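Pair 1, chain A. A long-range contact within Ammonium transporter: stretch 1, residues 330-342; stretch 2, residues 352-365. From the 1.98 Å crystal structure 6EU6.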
# COMPACT_ATOMS: atom_id res chain seq x y z
N GLY A 330 -11.58 21.70 4.87
CA GLY A 330 -12.90 21.12 4.89
C GLY A 330 -13.93 22.23 4.74
O GLY A 330 -14.96 22.03 4.12
N VAL A 331 -13.69 23.38 5.35
CA VAL A 331 -14.62 24.50 5.21
C VAL A 331 -14.76 24.91 3.73
O VAL A 331 -15.86 25.00 3.19
CB VAL A 331 -14.16 25.71 5.99
CG1 VAL A 331 -14.92 26.96 5.56
CG2 VAL A 331 -14.25 25.44 7.48
N ILE A 332 -13.62 25.04 3.06
CA ILE A 332 -13.63 25.43 1.70
C ILE A 332 -14.38 24.42 0.82
O ILE A 332 -15.23 24.79 -0.02
CB ILE A 332 -12.19 25.63 1.14
CG1 ILE A 332 -11.46 26.70 1.89
CG2 ILE A 332 -12.25 25.85 -0.36
CD1 ILE A 332 -9.95 26.66 1.77
N GLY A 333 -14.07 23.13 0.96
CA GLY A 333 -14.79 22.15 0.18
C GLY A 333 -16.29 22.14 0.48
O GLY A 333 -17.15 21.96 -0.40
N THR A 334 -16.63 22.27 1.76
CA THR A 334 -18.01 22.18 2.17
C THR A 334 -18.79 23.38 1.54
O THR A 334 -19.94 23.20 1.02
CB THR A 334 -18.06 22.14 3.68
OG1 THR A 334 -17.41 20.91 4.15
CG2 THR A 334 -19.56 22.24 4.19
N LEU A 335 -18.20 24.59 1.59
CA LEU A 335 -18.83 25.77 0.93
C LEU A 335 -18.93 25.61 -0.59
O LEU A 335 -19.95 25.97 -1.19
CB LEU A 335 -18.11 27.05 1.27
CG LEU A 335 -18.12 27.41 2.74
CD1 LEU A 335 -17.24 28.63 2.89
CD2 LEU A 335 -19.54 27.68 3.24
N CYS A 336 -17.94 24.99 -1.19
CA CYS A 336 -17.90 24.76 -2.67
C CYS A 336 -18.96 23.82 -3.17
O CYS A 336 -19.34 23.91 -4.33
CB CYS A 336 -16.51 24.23 -3.08
SG CYS A 336 -15.21 25.47 -3.20
N VAL A 337 -19.49 22.95 -2.32
CA VAL A 337 -20.61 22.17 -2.70
C VAL A 337 -21.71 23.09 -3.36
O VAL A 337 -22.26 22.79 -4.44
CB VAL A 337 -21.25 21.52 -1.46
CG1 VAL A 337 -22.71 21.11 -1.76
CG2 VAL A 337 -20.43 20.33 -0.97
N ALA A 338 -22.07 24.17 -2.69
CA ALA A 338 -23.12 25.10 -3.22
C ALA A 338 -22.75 25.73 -4.57
O ALA A 338 -23.63 25.93 -5.41
CB ALA A 338 -23.46 26.21 -2.20
N ILE A 339 -21.48 26.03 -4.75
CA ILE A 339 -20.99 26.71 -5.95
C ILE A 339 -20.91 25.76 -7.09
O ILE A 339 -21.29 26.14 -8.20
CB ILE A 339 -19.64 27.34 -5.72
CG1 ILE A 339 -19.69 28.23 -4.51
CG2 ILE A 339 -19.14 28.11 -6.93
CD1 ILE A 339 -20.92 29.11 -4.47
N PHE A 340 -20.50 24.51 -6.85
CA PHE A 340 -20.11 23.66 -7.97
C PHE A 340 -20.94 22.45 -8.23
O PHE A 340 -20.87 21.86 -9.36
CB PHE A 340 -18.63 23.18 -7.82
CG PHE A 340 -17.64 24.27 -7.94
CD1 PHE A 340 -17.26 24.73 -9.17
CD2 PHE A 340 -17.14 24.89 -6.85
CE1 PHE A 340 -16.36 25.76 -9.28
CE2 PHE A 340 -16.24 25.90 -6.94
CZ PHE A 340 -15.82 26.36 -8.16
N ALA A 341 -21.66 21.99 -7.23
CA ALA A 341 -22.40 20.78 -7.37
C ALA A 341 -23.46 20.89 -8.47
O ALA A 341 -24.02 21.98 -8.69
CB ALA A 341 -23.06 20.39 -6.07
N GLN A 342 -23.68 19.77 -9.15
CA GLN A 342 -24.77 19.60 -10.09
C GLN A 342 -26.10 19.90 -9.39
O GLN A 342 -26.37 19.40 -8.29
CB GLN A 342 -24.76 18.18 -10.65
CG GLN A 342 -25.62 18.02 -11.88
CD GLN A 342 -25.20 19.03 -12.93
OE1 GLN A 342 -24.01 19.11 -13.26
NE2 GLN A 342 -26.16 19.84 -13.42
N SER A 352 -32.05 26.53 -4.61
CA SER A 352 -31.02 27.43 -5.06
C SER A 352 -29.62 27.30 -4.41
O SER A 352 -29.49 26.87 -3.25
CB SER A 352 -31.50 28.85 -4.79
OG SER A 352 -31.34 29.19 -3.44
N ARG A 353 -28.62 27.79 -5.14
CA ARG A 353 -27.22 27.80 -4.72
C ARG A 353 -26.95 28.75 -3.58
O ARG A 353 -26.23 28.43 -2.62
CB ARG A 353 -26.26 28.16 -5.88
CG ARG A 353 -26.30 27.16 -7.04
CD ARG A 353 -25.07 27.29 -7.98
NE ARG A 353 -25.19 26.27 -9.01
CZ ARG A 353 -24.84 25.00 -8.87
NH1 ARG A 353 -24.23 24.56 -7.79
NH2 ARG A 353 -25.10 24.15 -9.82
N MET A 354 -27.56 29.93 -3.64
CA MET A 354 -27.51 30.90 -2.56
C MET A 354 -28.00 30.30 -1.26
O MET A 354 -27.38 30.42 -0.21
CB MET A 354 -28.42 32.06 -2.88
CG MET A 354 -28.19 33.22 -1.96
SD MET A 354 -27.22 34.45 -2.82
CE MET A 354 -28.40 35.05 -4.04
N HIS A 355 -29.12 29.64 -1.33
CA HIS A 355 -29.72 29.08 -0.14
C HIS A 355 -28.82 27.89 0.29
O HIS A 355 -28.53 27.76 1.42
CB HIS A 355 -31.13 28.60 -0.50
CG HIS A 355 -32.04 28.42 0.67
ND1 HIS A 355 -32.93 29.39 1.08
CD2 HIS A 355 -32.23 27.36 1.50
CE1 HIS A 355 -33.61 28.94 2.12
NE2 HIS A 355 -33.20 27.72 2.40
N GLN A 356 -28.40 27.02 -0.63
CA GLN A 356 -27.47 25.93 -0.24
C GLN A 356 -26.20 26.46 0.41
O GLN A 356 -25.70 25.87 1.38
CB GLN A 356 -27.11 25.07 -1.44
CG GLN A 356 -26.40 23.79 -1.07
CD GLN A 356 -27.36 22.84 -0.43
OE1 GLN A 356 -28.38 22.50 -1.04
NE2 GLN A 356 -27.05 22.37 0.75
N LEU A 357 -25.68 27.59 -0.08
CA LEU A 357 -24.50 28.19 0.51
C LEU A 357 -24.74 28.55 1.97
O LEU A 357 -23.81 28.47 2.80
CB LEU A 357 -24.07 29.42 -0.24
CG LEU A 357 -22.72 30.00 0.10
CD1 LEU A 357 -21.55 28.99 -0.06
CD2 LEU A 357 -22.46 31.23 -0.76
N GLY A 358 -25.98 28.93 2.31
CA GLY A 358 -26.28 29.43 3.67
C GLY A 358 -26.37 28.18 4.56
O GLY A 358 -25.93 28.20 5.67
N ILE A 359 -26.93 27.09 4.06
CA ILE A 359 -27.03 25.82 4.81
C ILE A 359 -25.60 25.23 4.99
O ILE A 359 -25.29 24.71 6.05
CB ILE A 359 -27.95 24.81 4.07
CG1 ILE A 359 -29.41 25.26 4.11
CG2 ILE A 359 -27.82 23.41 4.60
CD1 ILE A 359 -30.24 24.71 2.97
N GLN A 360 -24.76 25.30 3.96
CA GLN A 360 -23.39 24.81 4.08
C GLN A 360 -22.65 25.63 5.12
O GLN A 360 -22.03 25.09 6.07
CB GLN A 360 -22.67 24.81 2.73
CG GLN A 360 -23.26 23.87 1.64
CD GLN A 360 -23.40 22.44 2.06
OE1 GLN A 360 -24.49 21.97 2.37
NE2 GLN A 360 -22.26 21.73 2.10
N ALA A 361 -22.79 26.93 5.04
CA ALA A 361 -22.17 27.81 6.04
C ALA A 361 -22.66 27.52 7.47
O ALA A 361 -21.91 27.59 8.44
CB ALA A 361 -22.39 29.25 5.69
N LEU A 362 -23.95 27.21 7.59
CA LEU A 362 -24.49 26.91 8.89
C LEU A 362 -23.86 25.63 9.42
O LEU A 362 -23.53 25.52 10.58
CB LEU A 362 -26.02 26.78 8.85
CG LEU A 362 -26.64 26.06 10.05
CD1 LEU A 362 -26.39 26.92 11.28
CD2 LEU A 362 -28.13 25.83 9.83
N GLY A 363 -23.72 24.64 8.55
CA GLY A 363 -23.03 23.39 8.94
C GLY A 363 -21.59 23.62 9.38
O GLY A 363 -21.11 23.06 10.39
N VAL A 364 -20.92 24.47 8.64
CA VAL A 364 -19.54 24.84 8.95
C VAL A 364 -19.41 25.47 10.33
O VAL A 364 -18.49 25.16 11.09
CB VAL A 364 -19.00 25.81 7.89
CG1 VAL A 364 -17.80 26.58 8.36
CG2 VAL A 364 -18.67 25.04 6.62
N ILE A 365 -20.30 26.41 10.63
CA ILE A 365 -20.29 27.12 11.93
C ILE A 365 -20.67 26.25 13.07
O ILE A 365 -20.13 26.37 14.18
CB ILE A 365 -21.22 28.37 11.84
CG1 ILE A 365 -20.49 29.42 11.03
CG2 ILE A 365 -21.56 28.89 13.21
CD1 ILE A 365 -21.40 30.36 10.29

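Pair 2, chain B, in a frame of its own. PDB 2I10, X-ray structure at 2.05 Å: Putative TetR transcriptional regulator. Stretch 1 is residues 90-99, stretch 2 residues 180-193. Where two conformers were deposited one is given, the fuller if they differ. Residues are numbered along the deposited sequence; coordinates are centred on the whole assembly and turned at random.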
# COMPACT_ATOMS: atom_id res chain seq x y z
N PHE B 90 8.93 13.27 7.43
CA PHE B 90 8.41 12.70 6.21
C PHE B 90 7.14 11.83 6.40
O PHE B 90 6.12 11.98 5.69
CB PHE B 90 9.45 11.89 5.49
CG PHE B 90 9.00 11.47 4.15
CD1 PHE B 90 8.57 12.44 3.22
CD2 PHE B 90 8.94 10.13 3.80
CE1 PHE B 90 8.09 12.07 1.97
CE2 PHE B 90 8.48 9.76 2.55
CZ PHE B 90 8.06 10.72 1.64
N LEU B 91 7.22 10.92 7.36
CA LEU B 91 6.11 9.96 7.55
C LEU B 91 4.85 10.61 8.06
O LEU B 91 3.75 10.33 7.53
CB LEU B 91 6.52 8.76 8.44
CG LEU B 91 7.57 7.80 7.91
CD1 LEU B 91 7.80 6.66 8.98
CD2 LEU B 91 7.25 7.23 6.51
N THR B 92 4.97 11.49 9.07
CA THR B 92 3.82 12.24 9.57
C THR B 92 3.23 13.26 8.54
O THR B 92 2.01 13.49 8.51
CB THR B 92 4.13 13.02 10.88
OG1 THR B 92 5.16 13.99 10.63
CG2 THR B 92 4.55 12.10 12.01
N GLY B 93 4.08 13.87 7.73
CA GLY B 93 3.66 14.73 6.63
C GLY B 93 2.83 13.97 5.58
O GLY B 93 1.84 14.48 5.08
N ARG B 94 3.25 12.74 5.28
CA ARG B 94 2.55 11.89 4.33
C ARG B 94 1.20 11.55 4.88
O ARG B 94 0.21 11.57 4.15
CB ARG B 94 3.32 10.60 4.00
CG ARG B 94 4.52 10.71 3.04
CD ARG B 94 4.60 12.07 2.39
NE ARG B 94 4.01 12.10 1.08
CZ ARG B 94 3.67 13.21 0.43
NH1 ARG B 94 3.85 14.41 0.99
NH2 ARG B 94 3.15 13.11 -0.77
N VAL B 95 1.13 11.25 6.16
CA VAL B 95 -0.14 10.92 6.80
C VAL B 95 -1.12 12.13 6.70
O VAL B 95 -2.31 11.94 6.52
CB VAL B 95 0.02 10.44 8.28
CG1 VAL B 95 -1.33 10.40 8.99
CG2 VAL B 95 0.65 9.04 8.33
N GLU B 96 -0.62 13.35 6.85
CA GLU B 96 -1.43 14.52 6.61
C GLU B 96 -1.96 14.55 5.15
O GLU B 96 -3.15 14.72 4.94
CB GLU B 96 -0.67 15.82 6.92
CG GLU B 96 -0.04 15.94 8.36
CD GLU B 96 0.95 17.17 8.51
OE1 GLU B 96 1.63 17.57 7.50
OE2 GLU B 96 1.07 17.72 9.63
N VAL B 97 -1.08 14.40 4.16
CA VAL B 97 -1.50 14.35 2.75
C VAL B 97 -2.51 13.22 2.47
O VAL B 97 -3.54 13.46 1.85
CB VAL B 97 -0.30 14.29 1.76
CG1 VAL B 97 -0.77 13.90 0.35
CG2 VAL B 97 0.40 15.62 1.70
N PHE B 98 -2.24 12.02 2.98
CA PHE B 98 -3.05 10.81 2.72
C PHE B 98 -4.46 10.90 3.30
O PHE B 98 -5.42 10.25 2.81
CB PHE B 98 -2.40 9.61 3.38
CG PHE B 98 -1.08 9.24 2.81
CD1 PHE B 98 -0.70 9.65 1.54
CD2 PHE B 98 -0.23 8.42 3.53
CE1 PHE B 98 0.50 9.28 1.02
CE2 PHE B 98 0.95 8.01 3.01
CZ PHE B 98 1.34 8.45 1.76
N THR B 99 -4.58 11.66 4.37
CA THR B 99 -5.86 11.82 5.03
C THR B 99 -6.38 13.18 4.64
O THR B 99 -7.11 13.83 5.38
CB THR B 99 -5.71 11.65 6.56
OG1 THR B 99 -4.71 12.54 7.03
CG2 THR B 99 -5.26 10.25 6.92
N PRO B 180 -8.55 6.17 11.06
CA PRO B 180 -8.65 7.50 11.66
C PRO B 180 -7.29 8.20 11.61
O PRO B 180 -6.24 7.54 11.75
CB PRO B 180 -9.04 7.23 13.12
CG PRO B 180 -9.59 5.88 13.14
CD PRO B 180 -8.93 5.11 12.02
N ARG B 181 -7.32 9.52 11.42
CA ARG B 181 -6.08 10.27 11.24
C ARG B 181 -5.18 10.32 12.49
O ARG B 181 -3.96 10.18 12.36
CB ARG B 181 -6.37 11.66 10.62
CG ARG B 181 -5.82 12.92 11.33
CD ARG B 181 -4.56 13.49 10.67
NE ARG B 181 -4.78 13.93 9.28
CZ ARG B 181 -4.80 15.20 8.86
NH1 ARG B 181 -4.63 16.22 9.71
NH2 ARG B 181 -4.99 15.45 7.57
N GLU B 182 -5.74 10.49 13.69
CA GLU B 182 -4.93 10.53 14.92
C GLU B 182 -4.24 9.18 15.16
O GLU B 182 -3.07 9.10 15.60
CB GLU B 182 -5.77 10.97 16.13
CG GLU B 182 -6.43 12.36 15.97
CD GLU B 182 -7.19 12.85 17.21
OE1 GLU B 182 -6.90 12.39 18.34
OE2 GLU B 182 -8.09 13.71 17.04
N GLU B 183 -4.97 8.11 14.88
CA GLU B 183 -4.43 6.77 14.97
C GLU B 183 -3.30 6.54 13.94
O GLU B 183 -2.27 5.91 14.26
CB GLU B 183 -5.55 5.78 14.75
CG GLU B 183 -5.18 4.35 14.93
CD GLU B 183 -6.40 3.46 14.99
OE1 GLU B 183 -7.34 3.81 15.72
OE2 GLU B 183 -6.40 2.41 14.33
N LEU B 184 -3.49 7.00 12.71
CA LEU B 184 -2.47 6.81 11.67
C LEU B 184 -1.21 7.63 11.96
O LEU B 184 -0.08 7.18 11.71
CB LEU B 184 -3.03 7.12 10.26
CG LEU B 184 -2.39 6.30 9.14
CD1 LEU B 184 -2.41 4.80 9.45
CD2 LEU B 184 -3.02 6.58 7.79
N THR B 185 -1.41 8.83 12.50
CA THR B 185 -0.31 9.69 12.92
C THR B 185 0.48 9.01 14.04
O THR B 185 1.72 9.02 14.01
CB THR B 185 -0.84 11.08 13.36
OG1 THR B 185 -1.34 11.76 12.20
CG2 THR B 185 0.25 11.91 14.03
N ALA B 186 -0.22 8.42 15.03
CA ALA B 186 0.44 7.65 16.08
C ALA B 186 1.22 6.48 15.46
O ALA B 186 2.37 6.25 15.82
CB ALA B 186 -0.56 7.17 17.17
N ALA B 187 0.65 5.78 14.49
CA ALA B 187 1.35 4.72 13.79
C ALA B 187 2.63 5.19 13.07
O ALA B 187 3.64 4.46 13.08
CB ALA B 187 0.42 4.02 12.81
N ALA B 188 2.57 6.37 12.43
CA ALA B 188 3.74 6.91 11.71
C ALA B 188 4.87 7.27 12.69
O ALA B 188 6.03 7.04 12.39
CB ALA B 188 3.34 8.10 10.89
N ILE B 189 4.51 7.82 13.85
CA ILE B 189 5.44 8.10 14.94
C ILE B 189 6.11 6.82 15.45
O ILE B 189 7.32 6.80 15.64
CB ILE B 189 4.76 8.87 16.10
CG1 ILE B 189 4.45 10.31 15.65
CG2 ILE B 189 5.65 8.91 17.34
CD1 ILE B 189 3.51 11.12 16.60
N LEU B 190 5.34 5.75 15.66
CA LEU B 190 5.94 4.44 15.98
C LEU B 190 6.84 3.93 14.85
O LEU B 190 7.92 3.37 15.10
CB LEU B 190 4.85 3.42 16.26
CG LEU B 190 3.97 3.61 17.49
CD1 LEU B 190 2.80 2.65 17.43
CD2 LEU B 190 4.79 3.37 18.74
N ALA B 191 6.41 4.13 13.60
CA ALA B 191 7.21 3.62 12.49
C ALA B 191 8.57 4.30 12.43
O ALA B 191 9.59 3.65 12.18
CB ALA B 191 6.48 3.73 11.14
N ALA B 192 8.59 5.61 12.72
CA ALA B 192 9.82 6.39 12.67
C ALA B 192 10.86 5.91 13.70
O ALA B 192 12.08 6.05 13.49
CB ALA B 192 9.53 7.87 12.86
N GLN B 193 10.38 5.32 14.79
CA GLN B 193 11.22 4.81 15.87
C GLN B 193 12.29 3.85 15.39
O GLN B 193 13.32 3.71 16.02
CB GLN B 193 10.38 4.09 16.94
CG GLN B 193 9.88 4.95 18.08
CD GLN B 193 8.86 4.21 18.99
OE1 GLN B 193 8.70 2.97 18.90
NE2 GLN B 193 8.20 4.96 19.87
O HOH W 1 0.41 13.31 10.49

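Both pairs are two helices packed side by side and running in nearly opposite directions. In pair 1 the angle between the helix directions is 164° and the axes approach to 8.2 Å. In pair 2 the values are 159° and 8.8 Å. Fourteen central residues superpose with an RMSD of 0.8 Å. The contact buries 658 Å² in pair 1 and 534 Å² in pair 2.

The arginines Arg A353 and Arg B181 match. Each is the first residue of its helix and points toward the partner helix. In pair 1 the arginine meets backbone carbonyls where the helix gives way to a turn. Arg A353 NH1 donates to Ala A338 O at 2.8 Å. Its NH1 and NH2 both donate to Ala A341 O, each at 2.7 Å. Both oxygens lie at the edge of the guanidinium, near its plane. In pair 2 the main acceptor is a side chain. Arg B181 NE donates to Thr B99 OG1 at 2.6 Å, and Arg B181 NH2 donates to the same OG1 at 3.0 Å. That hydroxyl gives its own proton to Val B95 O, 2.5 Å from Thr B99 OG1, so it can accept from the arginine. The two arginines differ in rotamer: chi1 is m in Arg A353 and 128° in Arg B181.

Ala A338 matches Val B95, and both point toward the other helix. The backbones are close at Ala A338, with Ala A338 CA 5.0 Å from Leu A357 CA, and Ala A338 CB lies 3.4 Å from Leu A357 N. Val B95 fills a hole among Leu B184, Ala B188, Thr B185 and Arg B181. Its CG2 is 3.8 Å from Ala B188 CB.

Gln A360 matches Ala B188. Both point toward the partner. Gln A360 NE2 donates to Thr A334 O at 3.0 Å, so a polar group is satisfied inside the contact. Val A337 CB lies 3.7 Å from Gln A360 NE2; its match Arg B94 does not touch the other stretch. Ala B188 offers only a methyl, and Leu B91 and Val B95 both pack on it, with Leu B91 CB 4.1 Å from Ala B188 CB. Leu B91 matches Thr A334, whose CG2 packs 3.8 Å from Val A364 CG2. Gly A363 matches Ala B191. The glycine has no side chain, while Ala B191 points toward the partner, its CB 3.9 Å from Leu B91 CD1.

Leu A335 matches Thr B92. Leu A335 is the knob of pair 1, seated among Val A364, Ala A361, Leu A357 and Gln A360. Thr B92 is smaller, and its CG2 lies 4.1 Å from Ile B189 CG1. Leu A357 matches Thr B185. Leu A357 CD1 packs 4.1 Å from Leu A335 CD2. In pair 2 a water links this level instead: it donates to Thr B92 O at 2.6 Å and is hydrogen-bonded to Thr B185 OG1 at 2.9 Å.

Gln A356 matches Leu B184, and both point toward the partner. Gln A356 CB is 3.9 Å from Ala A338 CB; Leu B184 CB is 3.9 Å from Val B95 CG1. Val A364 matches Ala B192. Val A364 CG1 lies 3.8 Å from Val A331 CG2, while Ala B192 CB lies 4.4 Å from Leu B91 CD1.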